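Local atomic coordinates of lysine/ornithine decarboxylase (Vibrio vulnificus, PDB entry 2PLJ), a protein that catalyses the pyridoxal-phosphate-dependent decarboxylation of both lysine and ornithine, giving cadaverine and putrescine, with a beta/alpha-barrel and a beta-barrel domain in each chain. Residues Cys62-Ile65 with Arg66-Arg70; His90-Val93 with Val94-Leu97; Gln263-Pro266 with Ile267-Cys271. All blocks are in the same frame, centred on the assembly; numbering follows the deposited sequence. Where two conformers were deposited one is given.

Contact 1. Residues Cys62-Ile65 with Arg66-Arg70; sequences CDVI and RQQYR
R66 reaches back along its own helix and grips D63 one turn earlier, NH2 donating to OD1 at 2.6 Å in a salt bridge. The bond is short but not straight, with an angle of 151° at the hydrogen. OD1 lies at the edge of the guanidinium, in its plane, whereas the nitrogen approaches the carboxylate on its anti side and 32° out of that plane, the two flat groups being turned 65° apart. Water 1 makes a second link: it accepts from R66 NE at 2.8 Å and donates to the same OD1, so salt bridge and water share one carboxylate oxygen. One face of the guanidinium lies over the backbone O of C62, 3.6 Å below its centre. A bend at chi3 folds the arginine chain back over the first turn. Next to this pair, Q67 runs extended past D63, its CG 3.2 Å from D63 O, and V64 CG1 lies alongside Q68 CG at 4.1 Å. The amide end of Q68, its chain bent at chi2, donates from NE2 to F294 O. Beneath the side chains runs the alpha-helical i to i+4 pattern of helix 62-75, from R66 N to C62 O through Y69 N to I65 O. R66 also donates through NH1 to E409 O and through NH2 to N408 O, carbonyls that follow strand 403-407. Every guanidinium nitrogen thus has an acceptor, which would be expected to offset the cost of burying the charge and to fix the group's rotation.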
ATOM      1  N   CYS A  62       0.190  -3.383 -24.982  1.00 12.15           N
ATOM      2  CA  CYS A  62      -0.994  -4.227 -25.288  1.00 13.17           C
ATOM      3  C   CYS A  62      -0.690  -5.464 -26.145  1.00 12.87           C
ATOM      4  O   CYS A  62      -1.453  -6.420 -26.142  1.00 13.59           O
ATOM      5  CB  CYS A  62      -2.094  -3.406 -25.957  1.00 13.29           C
ATOM      6  SG  CYS A  62      -2.711  -2.144 -24.797  1.00 16.17           S
ATOM      7  N   ASP A  63       0.401  -5.423 -26.903  1.00 13.19           N
ATOM      8  CA  ASP A  63       0.814  -6.608 -27.687  1.00 13.55           C
ATOM      9  C   ASP A  63       1.111  -7.765 -26.737  1.00 12.87           C
ATOM     10  O   ASP A  63       0.819  -8.940 -27.028  1.00 13.56           O
ATOM     11  CB  ASP A  63       2.069  -6.282 -28.511  1.00 12.79           C
ATOM     12  CG  ASP A  63       1.775  -5.411 -29.720  1.00 16.08           C
ATOM     13  OD1 ASP A  63       0.640  -5.454 -30.272  1.00 16.50           O
ATOM     14  OD2 ASP A  63       2.722  -4.724 -30.156  1.00 18.69           O
ATOM     15  N   VAL A  64       1.684  -7.446 -25.584  1.00 12.37           N
ATOM     16  CA  VAL A  64       2.066  -8.495 -24.624  1.00 12.61           C
ATOM     17  C   VAL A  64       0.810  -9.032 -23.927  1.00 12.22           C
ATOM     18  O   VAL A  64       0.685 -10.226 -23.709  1.00 12.18           O
ATOM     19  CB  VAL A  64       3.136  -7.997 -23.615  1.00 12.70           C
ATOM     20  CG1 VAL A  64       3.415  -9.071 -22.540  1.00 13.61           C
ATOM     21  CG2 VAL A  64       4.446  -7.649 -24.360  1.00 13.08           C
ATOM     22  N   ILE A  65      -0.144  -8.141 -23.638  1.00 12.08           N
ATOM     23  CA  ILE A  65      -1.471  -8.571 -23.130  1.00 11.61           C
ATOM     24  C   ILE A  65      -2.059  -9.641 -24.095  1.00 11.37           C
ATOM     25  O   ILE A  65      -2.465 -10.733 -23.668  1.00 12.09           O
ATOM     26  CB  ILE A  65      -2.450  -7.355 -22.997  1.00 11.28           C
ATOM     27  CG1 ILE A  65      -1.953  -6.335 -21.919  1.00 12.16           C
ATOM     28  CG2 ILE A  65      -3.892  -7.864 -22.693  1.00 12.22           C
ATOM     29  CD1 ILE A  65      -1.797  -6.911 -20.479  1.00 13.46           C
ATOM     30  N   ARG A  66      -2.095  -9.314 -25.373  1.00 11.37           N
ATOM     31  CA  ARG A  66      -2.610 -10.277 -26.369  1.00 12.31           C
ATOM     32  C   ARG A  66      -1.757 -11.560 -26.436  1.00 12.43           C
ATOM     33  O   ARG A  66      -2.314 -12.666 -26.478  1.00 12.51           O
ATOM     34  CB  ARG A  66      -2.723  -9.608 -27.730  1.00 12.75           C
ATOM     35  CG  ARG A  66      -3.859  -8.597 -27.817  1.00 11.54           C
ATOM     36  CD  ARG A  66      -3.969  -8.058 -29.253  1.00 12.83           C
ATOM     37  NE  ARG A  66      -2.876  -7.125 -29.536  1.00 12.48           N
ATOM     38  CZ  ARG A  66      -2.967  -5.809 -29.391  1.00 14.45           C
ATOM     39  NH1 ARG A  66      -4.118  -5.241 -28.994  1.00 13.63           N
ATOM     40  NH2 ARG A  66      -1.911  -5.063 -29.679  1.00 12.76           N
ATOM     41  N   GLN A  67      -0.437 -11.412 -26.491  1.00 12.64           N
ATOM     42  CA  GLN A  67       0.462 -12.586 -26.506  1.00 12.97           C
ATOM     43  C   GLN A  67       0.190 -13.549 -25.358  1.00 12.63           C
ATOM     44  O   GLN A  67       0.131 -14.786 -25.545  1.00 12.03           O
ATOM     45  CB  GLN A  67       1.910 -12.122 -26.401  1.00 13.46           C
ATOM     46  CG  GLN A  67       2.433 -11.573 -27.715  1.00 19.09           C
ATOM     47  CD  GLN A  67       3.717 -10.783 -27.533  1.00 23.86           C
ATOM     48  OE1 GLN A  67       4.535 -11.091 -26.643  1.00 26.89           O
ATOM     49  NE2 GLN A  67       3.907  -9.765 -28.376  1.00 26.84           N
ATOM     50  N   GLN A  68       0.095 -12.984 -24.155  1.00 12.39           N
ATOM     51  CA  GLN A  68      -0.126 -13.796 -22.962  1.00 12.50           C
ATOM     52  C   GLN A  68      -1.495 -14.506 -23.014  1.00 12.74           C
ATOM     53  O   GLN A  68      -1.585 -15.719 -22.771  1.00 12.73           O
ATOM     54  CB  GLN A  68       0.048 -12.945 -21.693  1.00 12.18           C
ATOM     55  CG  GLN A  68       1.449 -12.457 -21.465  1.00 12.42           C
ATOM     56  CD  GLN A  68       2.436 -13.612 -21.369  1.00 16.06           C
ATOM     57  OE1 GLN A  68       3.213 -13.862 -22.308  1.00 16.08           O
ATOM     58  NE2 GLN A  68       2.391 -14.340 -20.270  1.00 15.20           N
ATOM     59  N   TYR A  69      -2.539 -13.755 -23.364  1.00 12.39           N
ATOM     60  CA  TYR A  69      -3.879 -14.352 -23.499  1.00 12.43           C
ATOM     61  C   TYR A  69      -3.848 -15.512 -24.505  1.00 13.43           C
ATOM     62  O   TYR A  69      -4.342 -16.614 -24.227  1.00 12.93           O
ATOM     63  CB  TYR A  69      -4.898 -13.314 -23.955  1.00 13.36           C
ATOM     64  CG  TYR A  69      -6.280 -13.899 -24.121  1.00 12.89           C
ATOM     65  CD1 TYR A  69      -7.120 -14.059 -23.022  1.00 14.54           C
ATOM     66  CD2 TYR A  69      -6.754 -14.270 -25.384  1.00 15.48           C
ATOM     67  CE1 TYR A  69      -8.402 -14.632 -23.172  1.00 16.44           C
ATOM     68  CE2 TYR A  69      -8.046 -14.834 -25.536  1.00 16.34           C
ATOM     69  CZ  TYR A  69      -8.849 -14.995 -24.429  1.00 15.18           C
ATOM     70  OH  TYR A  69     -10.116 -15.549 -24.581  1.00 14.62           O
ATOM     71  N   ARG A  70      -3.252 -15.258 -25.665  1.00 12.57           N
ATOM     72  CA  ARG A  70      -3.182 -16.272 -26.730  1.00 12.40           C
ATOM     73  C   ARG A  70      -2.397 -17.505 -26.296  1.00 12.95           C
ATOM     74  O   ARG A  70      -2.802 -18.621 -26.590  1.00 13.47           O
ATOM     75  CB  ARG A  70      -2.598 -15.655 -27.984  1.00 12.05           C
ATOM     76  CG  ARG A  70      -3.531 -14.591 -28.558  1.00 11.70           C
ATOM     77  CD  ARG A  70      -2.884 -13.912 -29.792  1.00 14.59           C
ATOM     78  NE  ARG A  70      -3.699 -12.783 -30.257  1.00 14.70           N
ATOM     79  CZ  ARG A  70      -3.346 -11.952 -31.236  1.00 19.25           C
ATOM     80  NH1 ARG A  70      -2.187 -12.106 -31.880  1.00 19.54           N
ATOM     81  NH2 ARG A  70      -4.162 -10.969 -31.593  1.00 19.23           N
TER
HETATM   82  O   HOH W   1      -0.539  -8.162 -30.789  1.00 27.54           O

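Contact 2. Residues His90-Val93 with Val94-Leu97; sequences HPVV and VRTL
T96 turns its OG1 beside its own backbone N (chi1 -69°), which lets the hydroxyl donate back to V92 O at 2.9 Å. The amide of T96 donates to the same oxygen, so V92 O takes two bonds, from opposite faces of its carbonyl plane; the hydroxyl stands above that plane, 38° out of it. In H90 the ring is swung anti to the backbone N (chi1 -170°), and ND1 accepts from V92 N at 3.0 Å, with the donor lying in the ring plane. This is an N-cap: an imidazole nitrogen takes up an amide of the first turn, which has no earlier helical carbonyl to bind, and H90 O then receives V94 N. The far ring nitrogen, NE2, is hydrogen-bonded to S24 OG. Helix 91-100, begun in this way, is the crossover helix of the beta-alpha-beta unit between strands 79-84 and 103-106 of the beta/alpha-barrel. V93 and L97 lie side by side and point the same way, CG1 to CD1 at 3.8 Å, and both rest on Y83 of strand 79-84. R95, bent at chi3, carries its guanidinium over the first turn, where NH2 comes within 3.4 Å of V92 CG2 and P91 O lies below one face, offset toward the rim. Its charge is taken up outside the turn, by E409 at NE and E118 at NH1. V94 CG2 meets H90 O at 3.5 Å, while its side chain packs on V120.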
ATOM      1  N   HIS A  90      -7.158  -2.182 -15.459  1.00 16.04           N
ATOM      2  CA  HIS A  90      -6.861  -1.031 -16.315  1.00 15.28           C
ATOM      3  C   HIS A  90      -7.813  -1.047 -17.506  1.00 14.54           C
ATOM      4  O   HIS A  90      -7.941  -2.053 -18.194  1.00 14.74           O
ATOM      5  CB  HIS A  90      -5.411  -1.098 -16.773  1.00 15.70           C
ATOM      6  CG  HIS A  90      -4.931   0.145 -17.453  1.00 16.14           C
ATOM      7  ND1 HIS A  90      -5.501   0.616 -18.617  1.00 15.07           N
ATOM      8  CD2 HIS A  90      -3.915   0.987 -17.154  1.00 17.61           C
ATOM      9  CE1 HIS A  90      -4.884   1.729 -18.986  1.00 15.63           C
ATOM     10  NE2 HIS A  90      -3.910   1.975 -18.118  1.00 17.82           N
ATOM     11  N   PRO A  91      -8.481   0.083 -17.771  1.00 14.41           N
ATOM     12  CA  PRO A  91      -9.500   0.088 -18.846  1.00 15.23           C
ATOM     13  C   PRO A  91      -8.935  -0.329 -20.228  1.00 13.95           C
ATOM     14  O   PRO A  91      -9.637  -0.991 -21.000  1.00 13.20           O
ATOM     15  CB  PRO A  91      -9.985   1.542 -18.900  1.00 15.87           C
ATOM     16  CG  PRO A  91      -9.273   2.272 -17.829  1.00 18.42           C
ATOM     17  CD  PRO A  91      -8.320   1.385 -17.095  1.00 15.17           C
ATOM     18  N   VAL A  92      -7.695   0.043 -20.512  1.00 13.42           N
ATOM     19  CA  VAL A  92      -7.070  -0.367 -21.786  1.00 13.67           C
ATOM     20  C   VAL A  92      -6.846  -1.887 -21.845  1.00 12.63           C
ATOM     21  O   VAL A  92      -7.087  -2.517 -22.873  1.00 12.65           O
ATOM     22  CB  VAL A  92      -5.776   0.385 -22.048  1.00 14.02           C
ATOM     23  CG1 VAL A  92      -5.065  -0.215 -23.285  1.00 15.52           C
ATOM     24  CG2 VAL A  92      -6.099   1.856 -22.335  1.00 14.38           C
ATOM     25  N   VAL A  93      -6.465  -2.467 -20.716  1.00 12.63           N
ATOM     26  CA  VAL A  93      -6.322  -3.930 -20.632  1.00 13.09           C
ATOM     27  C   VAL A  93      -7.694  -4.613 -20.874  1.00 13.51           C
ATOM     28  O   VAL A  93      -7.801  -5.612 -21.617  1.00 13.06           O
ATOM     29  CB  VAL A  93      -5.674  -4.354 -19.292  1.00 12.31           C
ATOM     30  CG1 VAL A  93      -5.752  -5.895 -19.138  1.00 12.96           C
ATOM     31  CG2 VAL A  93      -4.197  -3.819 -19.215  1.00 14.78           C
ATOM     32  N   VAL A  94      -8.731  -4.082 -20.222  1.00 13.60           N
ATOM     33  CA  VAL A  94     -10.092  -4.592 -20.407  1.00 14.68           C
ATOM     34  C   VAL A  94     -10.517  -4.525 -21.885  1.00 14.70           C
ATOM     35  O   VAL A  94     -10.995  -5.533 -22.458  1.00 13.86           O
ATOM     36  CB  VAL A  94     -11.100  -3.845 -19.481  1.00 15.12           C
ATOM     37  CG1 VAL A  94     -12.530  -4.268 -19.780  1.00 16.51           C
ATOM     38  CG2 VAL A  94     -10.779  -4.175 -18.015  1.00 15.22           C
ATOM     39  N   ARG A  95     -10.366  -3.340 -22.501  1.00 14.02           N
ATOM     40  CA  ARG A  95     -10.722  -3.184 -23.923  1.00 13.44           C
ATOM     41  C   ARG A  95      -9.938  -4.146 -24.830  1.00 13.66           C
ATOM     42  O   ARG A  95     -10.525  -4.780 -25.740  1.00 13.57           O
ATOM     43  CB  ARG A  95     -10.508  -1.745 -24.412  1.00 14.03           C
ATOM     44  CG  ARG A  95     -11.511  -0.757 -23.838  1.00 14.41           C
ATOM     45  CD  ARG A  95     -11.608   0.486 -24.738  1.00 15.53           C
ATOM     46  NE  ARG A  95     -10.315   1.155 -24.887  1.00 15.74           N
ATOM     47  CZ  ARG A  95      -9.903   2.174 -24.136  1.00 19.31           C
ATOM     48  NH1 ARG A  95     -10.688   2.634 -23.153  1.00 18.68           N
ATOM     49  NH2 ARG A  95      -8.714   2.742 -24.374  1.00 17.33           N
ATOM     50  N   THR A  96      -8.636  -4.246 -24.573  1.00 12.81           N
ATOM     51  CA  THR A  96      -7.741  -5.091 -25.394  1.00 13.80           C
ATOM     52  C   THR A  96      -8.208  -6.560 -25.352  1.00 12.48           C
ATOM     53  O   THR A  96      -8.321  -7.244 -26.373  1.00 12.02           O
ATOM     54  CB  THR A  96      -6.267  -4.953 -24.907  1.00 13.63           C
ATOM     55  OG1 THR A  96      -5.765  -3.633 -25.203  1.00 13.31           O
ATOM     56  CG2 THR A  96      -5.365  -6.022 -25.555  1.00 12.97           C
ATOM     57  N   LEU A  97      -8.495  -7.020 -24.140  1.00 12.34           N
ATOM     58  CA  LEU A  97      -8.953  -8.402 -23.903  1.00 12.78           C
ATOM     59  C   LEU A  97     -10.357  -8.652 -24.432  1.00 13.56           C
ATOM     60  O   LEU A  97     -10.628  -9.696 -25.042  1.00 13.50           O
ATOM     61  CB  LEU A  97      -8.845  -8.705 -22.421  1.00 13.24           C
ATOM     62  CG  LEU A  97      -7.399  -8.867 -21.955  1.00 12.78           C
ATOM     63  CD1 LEU A  97      -7.464  -8.971 -20.441  1.00 14.70           C
ATOM     64  CD2 LEU A  97      -6.667 -10.097 -22.630  1.00 13.50           C
TER

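Contact 3. Residues Gln263-Pro266 with Ile267-Cys271; sequences QVMP and IDQFC
The F270 ring receives M265 at its edge: CB lies near the ring plane, 4.2 Å from CD1. The M265 sulfur stands obliquely to the same ring, 5.5 Å from its centroid and 67° off the normal, an oblique Met-aromatic contact. With the methionine chain extended at chi2 (-178°), SD lies 3.7 Å from F270 CA. The flat amide of Q269 meets the pyrrolidine of P266, OE1 touching CD at 3.7 Å and NE2 touching CG at 3.8 Å. These are van der Waals contacts between an amide and ring carbons. P266 stands at the N-cap position of helix 267-278, and its O starts the i to i+4 bonding by accepting from F270 N at 2.9 Å, a bond close to straight at 167°; its ring offers no side-chain acceptor to the first turn. Outside the turn M265 touches P222 and F270 touches P257, while I267 leans on L72 and A75 of helix 62-75. Across the turn the side chains thus meet by van der Waals and Met-aromatic contact, and the hydrogen bond joining the two segments is a backbone one.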
ATOM      1  N   GLN A 263      13.269 -19.008 -13.458  1.00 24.68           N
ATOM      2  CA  GLN A 263      12.523 -19.678 -14.522  1.00 24.75           C
ATOM      3  C   GLN A 263      11.371 -20.497 -13.924  1.00 23.98           C
ATOM      4  O   GLN A 263      11.568 -21.261 -12.968  1.00 24.26           O
ATOM      5  CB  GLN A 263      13.478 -20.583 -15.332  1.00 25.09           C
ATOM      6  CG  GLN A 263      12.810 -21.574 -16.295  1.00 29.20           C
ATOM      7  CD  GLN A 263      12.141 -20.899 -17.495  1.00 33.85           C
ATOM      8  OE1 GLN A 263      12.471 -19.763 -17.862  1.00 35.15           O
ATOM      9  NE2 GLN A 263      11.196 -21.610 -18.118  1.00 36.71           N
ATOM     10  N   VAL A 264      10.173 -20.319 -14.477  1.00 22.35           N
ATOM     11  CA  VAL A 264       9.021 -21.156 -14.131  1.00 21.92           C
ATOM     12  C   VAL A 264       8.692 -22.064 -15.313  1.00 21.58           C
ATOM     13  O   VAL A 264       9.164 -21.835 -16.427  1.00 20.54           O
ATOM     14  CB  VAL A 264       7.760 -20.337 -13.707  1.00 21.47           C
ATOM     15  CG1 VAL A 264       8.103 -19.369 -12.552  1.00 22.05           C
ATOM     16  CG2 VAL A 264       7.140 -19.594 -14.910  1.00 20.69           C
ATOM     17  N   MET A 265       7.887 -23.097 -15.070  1.00 22.16           N
ATOM     18  CA  MET A 265       7.517 -24.026 -16.122  1.00 23.09           C
ATOM     19  C   MET A 265       6.791 -23.289 -17.247  1.00 21.83           C
ATOM     20  O   MET A 265       5.862 -22.514 -16.973  1.00 22.23           O
ATOM     21  CB  MET A 265       6.600 -25.101 -15.548  1.00 22.75           C
ATOM     22  CG  MET A 265       6.751 -26.454 -16.158  1.00 25.54           C
ATOM     23  SD  MET A 265       5.543 -27.543 -15.381  1.00 27.40           S
ATOM     24  CE  MET A 265       6.070 -27.477 -13.674  1.00 27.61           C
ATOM     25  N   PRO A 266       7.212 -23.506 -18.508  1.00 21.13           N
ATOM     26  CA  PRO A 266       6.498 -22.970 -19.676  1.00 20.22           C
ATOM     27  C   PRO A 266       5.002 -23.315 -19.631  1.00 19.38           C
ATOM     28  O   PRO A 266       4.632 -24.415 -19.176  1.00 18.53           O
ATOM     29  CB  PRO A 266       7.165 -23.686 -20.842  1.00 20.97           C
ATOM     30  CG  PRO A 266       8.576 -23.935 -20.358  1.00 21.90           C
ATOM     31  CD  PRO A 266       8.418 -24.272 -18.902  1.00 21.09           C
ATOM     32  N   ILE A 267       4.161 -22.402 -20.109  1.00 18.11           N
ATOM     33  CA  ILE A 267       2.713 -22.524 -19.871  1.00 17.84           C
ATOM     34  C   ILE A 267       2.105 -23.823 -20.473  1.00 17.88           C
ATOM     35  O   ILE A 267       1.226 -24.424 -19.845  1.00 16.83           O
ATOM     36  CB  ILE A 267       1.925 -21.239 -20.253  1.00 17.82           C
ATOM     37  CG1 ILE A 267       0.515 -21.269 -19.649  1.00 18.43           C
ATOM     38  CG2 ILE A 267       1.917 -21.006 -21.795  1.00 18.19           C
ATOM     39  CD1 ILE A 267       0.487 -21.368 -18.118  1.00 20.04           C
ATOM     40  N   ASP A 268       2.555 -24.232 -21.668  1.00 17.61           N
ATOM     41  CA  ASP A 268       2.049 -25.505 -22.275  1.00 18.64           C
ATOM     42  C   ASP A 268       2.320 -26.704 -21.391  1.00 18.42           C
ATOM     43  O   ASP A 268       1.425 -27.535 -21.158  1.00 19.05           O
ATOM     44  CB  ASP A 268       2.616 -25.809 -23.662  1.00 19.48           C
ATOM     45  CG  ASP A 268       2.295 -24.754 -24.670  0.50 20.29           C
ATOM     46  OD1 ASP A 268       1.276 -24.063 -24.492  0.50 20.99           O
ATOM     47  OD2 ASP A 268       3.062 -24.642 -25.653  0.50 22.29           O
ATOM     48  N   GLN A 269       3.559 -26.792 -20.910  1.00 18.57           N
ATOM     49  CA  GLN A 269       3.990 -27.903 -20.057  1.00 19.09           C
ATOM     50  C   GLN A 269       3.262 -27.867 -18.717  1.00 18.57           C
ATOM     51  O   GLN A 269       2.829 -28.924 -18.211  1.00 17.53           O
ATOM     52  CB  GLN A 269       5.494 -27.863 -19.838  1.00 19.79           C
ATOM     53  CG  GLN A 269       6.292 -28.206 -21.071  1.00 23.11           C
ATOM     54  CD  GLN A 269       7.742 -27.819 -20.909  1.00 28.60           C
ATOM     55  OE1 GLN A 269       8.302 -27.882 -19.801  1.00 30.29           O
ATOM     56  NE2 GLN A 269       8.361 -27.394 -22.008  1.00 28.99           N
ATOM     57  N   PHE A 270       3.117 -26.651 -18.178  1.00 17.60           N
ATOM     58  CA  PHE A 270       2.361 -26.425 -16.949  1.00 16.48           C
ATOM     59  C   PHE A 270       0.950 -26.944 -17.063  1.00 16.58           C
ATOM     60  O   PHE A 270       0.490 -27.652 -16.165  1.00 17.04           O
ATOM     61  CB  PHE A 270       2.339 -24.937 -16.592  1.00 17.39           C
ATOM     62  CG  PHE A 270       1.816 -24.660 -15.224  1.00 16.33           C
ATOM     63  CD1 PHE A 270       2.693 -24.617 -14.127  1.00 18.51           C
ATOM     64  CD2 PHE A 270       0.454 -24.393 -15.027  1.00 17.36           C
ATOM     65  CE1 PHE A 270       2.231 -24.321 -12.849  1.00 19.07           C
ATOM     66  CE2 PHE A 270      -0.035 -24.084 -13.764  1.00 17.51           C
ATOM     67  CZ  PHE A 270       0.845 -24.029 -12.662  1.00 17.96           C
ATOM     68  N   CYS A 271       0.283 -26.645 -18.180  1.00 15.86           N
ATOM     69  CA  CYS A 271      -1.144 -26.977 -18.327  1.00 16.08           C
ATOM     70  C   CYS A 271      -1.428 -28.411 -18.789  1.00 15.12           C
ATOM     71  O   CYS A 271      -2.567 -28.854 -18.706  1.00 14.60           O
ATOM     72  CB  CYS A 271      -1.843 -25.970 -19.235  1.00 16.98           C
ATOM     73  SG  CYS A 271      -1.882 -24.307 -18.479  1.00 18.73           S
TER

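From the N terminus, contact 1 opens helix 62-75 directly after strand 57-61, contact 2 starts helix 91-100 after strand 79-84, and contact 3 leads the loop that follows strand 249-251 into helix 267-278. Each is local, its bonds spanning three or four residues, so none closes a long loop; they stand in series, none nesting in or crossing another. Contacts 1 and 2 touch through side chains, C62 SG against V92 CG1 and I65 CG2 against L97 CD2, and both engage E409 beyond strand 403-407. Contact 3 does not touch either, its nearest atoms lying about 6 Å from contact 1, but I267 and C271 pack farther along helix 62-75, which thus bridges the other two helices.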